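Local coordinates for protein endoglucanase (Komagataeibacter sucrofermentans, PDB 6VC5) that probably hydrolyses internal beta-1,4-glucosidic linkages in cellulose and related beta-glucans, as a family 8 glycoside hydrolase, at residues A[71-76]-A[83-88]. Residues are numbered along the deposited sequence; the frame is centred on the assembly and turned at random.
Sequences FSWRYL and VADKNN
W73 sets the pyrrole edge of its indole against D85 and the backbone carbonyl of N87. NE1 donates to D85 OD2 at 3.0 Å; OD2 lies near the indole plane, though the carboxylate is turned 79° from the ring and OD2 is met from above. The other carboxylate oxygen, D85 OD1, accepts from N87 N at 3.0 Å, an Asx turn, so the acid is held at both oxygens, which is likely to limit its rotation. W73 is gripped a second time through its backbone, N to N87 O at 2.9 Å. With chi1 at 75°, CG sits between the backbone N and the carbonyl carbon, near N87 O; CD1 is the ring atom closest to that oxygen. R74 CB covers one indole face, and W73 CZ2 sits over the centre of one face of the R74 guanidinium, with L76 CD2 on the opposite face. An alanine in place of W73 would probably leave D85 OD2 without its indole donor and take the ring from one face of the R74 guanidinium. Further along, V83 CG1 presses tightly on S72 CB at 3.4 Å, while V83 CG2 reaches Y75 CD1 at 3.6 Å. One water bridges R74 O and D85 O. K86 curls back, bent at chi2 (-57°), and its NZ binds V83 O at 2.8 Å. The contact lies between helices 49-62 and 90-106 of the family's (alpha/alpha)6 barrel; strand 74-76 pairs antiparallel with strand 30-32, where the H32 ring meets that of W73 with the planes nearly parallel.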
loop_
_atom_site.group_PDB
_atom_site.type_symbol
_atom_site.label_atom_id
_atom_site.label_comp_id
_atom_site.label_asym_id
_atom_site.label_seq_id
_atom_site.Cartn_x
_atom_site.Cartn_y
_atom_site.Cartn_z
ATOM N N PHE A 71 3.876 -13.003 -5.372
ATOM C CA PHE A 71 3.005 -12.848 -6.534
ATOM C C PHE A 71 3.708 -12.076 -7.633
ATOM O O PHE A 71 4.304 -11.025 -7.382
ATOM C CB PHE A 71 1.709 -12.112 -6.152
ATOM C CG PHE A 71 0.877 -12.875 -5.186
ATOM C CD1 PHE A 71 -0.154 -13.678 -5.636
ATOM C CD2 PHE A 71 1.148 -12.808 -3.823
ATOM C CE1 PHE A 71 -0.908 -14.422 -4.752
ATOM C CE2 PHE A 71 0.397 -13.532 -2.933
ATOM C CZ PHE A 71 -0.629 -14.346 -3.394
ATOM N N SER A 72 3.615 -12.581 -8.856
ATOM C CA SER A 72 4.017 -11.765 -9.992
ATOM C C SER A 72 3.155 -10.509 -10.026
ATOM O O SER A 72 1.961 -10.552 -9.736
ATOM C CB SER A 72 3.829 -12.562 -11.272
ATOM O OG SER A 72 4.675 -13.704 -11.285
ATOM N N TRP A 73 3.768 -9.373 -10.366
ATOM C CA TRP A 73 3.084 -8.106 -10.125
ATOM C C TRP A 73 1.953 -7.833 -11.118
ATOM O O TRP A 73 1.025 -7.085 -10.786
ATOM C CB TRP A 73 4.080 -6.945 -10.089
ATOM C CG TRP A 73 4.593 -6.523 -11.419
ATOM C CD1 TRP A 73 5.550 -7.154 -12.172
ATOM C CD2 TRP A 73 4.204 -5.361 -12.154
ATOM N NE1 TRP A 73 5.771 -6.446 -13.338
ATOM C CE2 TRP A 73 4.954 -5.346 -13.347
ATOM C CE3 TRP A 73 3.286 -4.329 -11.915
ATOM C CZ2 TRP A 73 4.811 -4.342 -14.306
ATOM C CZ3 TRP A 73 3.142 -3.333 -12.870
ATOM C CH2 TRP A 73 3.901 -3.348 -14.051
ATOM N N ARG A 74 2.000 -8.416 -12.316
ATOM C CA ARG A 74 1.071 -8.024 -13.367
ATOM C C ARG A 74 0.680 -9.189 -14.268
ATOM O O ARG A 74 1.504 -10.048 -14.602
ATOM C CB ARG A 74 1.678 -6.906 -14.228
ATOM C CG ARG A 74 0.806 -6.488 -15.397
ATOM C CD ARG A 74 1.301 -5.214 -16.034
ATOM N NE ARG A 74 2.507 -5.439 -16.808
ATOM C CZ ARG A 74 3.105 -4.487 -17.515
ATOM N NH1 ARG A 74 2.586 -3.265 -17.533
ATOM N NH2 ARG A 74 4.209 -4.754 -18.198
ATOM N N TYR A 75 -0.588 -9.181 -14.673
ATOM C CA TYR A 75 -1.113 -9.978 -15.774
ATOM C C TYR A 75 -1.425 -9.012 -16.909
ATOM O O TYR A 75 -2.226 -8.084 -16.731
ATOM C CB TYR A 75 -2.392 -10.684 -15.313
ATOM C CG TYR A 75 -3.104 -11.525 -16.352
ATOM C CD1 TYR A 75 -3.041 -12.914 -16.302
ATOM C CD2 TYR A 75 -3.862 -10.930 -17.358
ATOM C CE1 TYR A 75 -3.703 -13.688 -17.240
ATOM C CE2 TYR A 75 -4.533 -11.699 -18.296
ATOM C CZ TYR A 75 -4.445 -13.072 -18.225
ATOM O OH TYR A 75 -5.105 -13.830 -19.167
ATOM N N LEU A 76 -0.804 -9.234 -18.068
ATOM C CA LEU A 76 -0.904 -8.330 -19.220
ATOM C C LEU A 76 -1.691 -9.030 -20.325
ATOM O O LEU A 76 -1.179 -9.957 -20.965
ATOM C CB LEU A 76 0.499 -7.941 -19.695
ATOM C CG LEU A 76 0.726 -6.791 -20.681
ATOM C CD1 LEU A 76 0.117 -5.511 -20.156
ATOM C CD2 LEU A 76 2.219 -6.600 -20.911
ATOM N N VAL A 83 1.640 -13.464 -17.957
ATOM C CA VAL A 83 2.404 -13.168 -16.748
ATOM C C VAL A 83 3.866 -13.498 -17.028
ATOM O O VAL A 83 4.421 -14.456 -16.480
ATOM C CB VAL A 83 1.839 -13.928 -15.530
ATOM C CG1 VAL A 83 2.524 -13.471 -14.253
ATOM C CG2 VAL A 83 0.346 -13.707 -15.429
ATOM N N ALA A 84 4.497 -12.701 -17.888
ATOM C CA ALA A 84 5.858 -12.981 -18.323
ATOM C C ALA A 84 6.917 -12.410 -17.390
ATOM O O ALA A 84 8.028 -12.951 -17.332
ATOM C CB ALA A 84 6.081 -12.441 -19.739
ATOM N N ASP A 85 6.609 -11.333 -16.674
ATOM C CA ASP A 85 7.535 -10.731 -15.720
ATOM C C ASP A 85 7.199 -11.285 -14.343
ATOM O O ASP A 85 6.118 -11.010 -13.808
ATOM C CB ASP A 85 7.397 -9.205 -15.729
ATOM C CG ASP A 85 8.350 -8.512 -14.760
ATOM O OD1 ASP A 85 9.190 -9.192 -14.125
ATOM O OD2 ASP A 85 8.279 -7.265 -14.661
ATOM N N LYS A 86 8.125 -12.051 -13.764
ATOM C CA LYS A 86 7.864 -12.688 -12.478
ATOM C C LYS A 86 8.206 -11.804 -11.286
ATOM O O LYS A 86 8.006 -12.234 -10.143
ATOM C CB LYS A 86 8.620 -14.017 -12.368
ATOM C CG LYS A 86 8.318 -15.007 -13.494
ATOM C CD LYS A 86 6.835 -15.322 -13.608
ATOM C CE LYS A 86 6.607 -16.432 -14.629
ATOM N NZ LYS A 86 5.160 -16.677 -14.894
ATOM N N ASN A 87 8.712 -10.590 -11.510
ATOM C CA ASN A 87 9.015 -9.696 -10.398
ATOM C C ASN A 87 7.757 -9.446 -9.566
ATOM O O ASN A 87 6.643 -9.368 -10.094
ATOM C CB ASN A 87 9.566 -8.374 -10.944
ATOM C CG ASN A 87 10.348 -7.591 -9.912
ATOM O OD1 ASN A 87 10.783 -8.136 -8.904
ATOM N ND2 ASN A 87 10.549 -6.304 -10.173
ATOM N N ASN A 88 7.936 -9.327 -8.257
ATOM C CA ASN A 88 6.840 -9.065 -7.339
ATOM C C ASN A 88 6.846 -7.602 -6.914
ATOM O O ASN A 88 7.811 -6.857 -7.139
ATOM C CB ASN A 88 6.971 -9.959 -6.106
ATOM C CG ASN A 88 8.165 -9.584 -5.268
ATOM O OD1 ASN A 88 9.309 -9.652 -5.739
ATOM N ND2 ASN A 88 7.911 -9.154 -4.026
HETATM O O HOH W 1 3.584 -16.414 -12.004
HETATM O O HOH W 2 4.104 -9.925 -15.116
#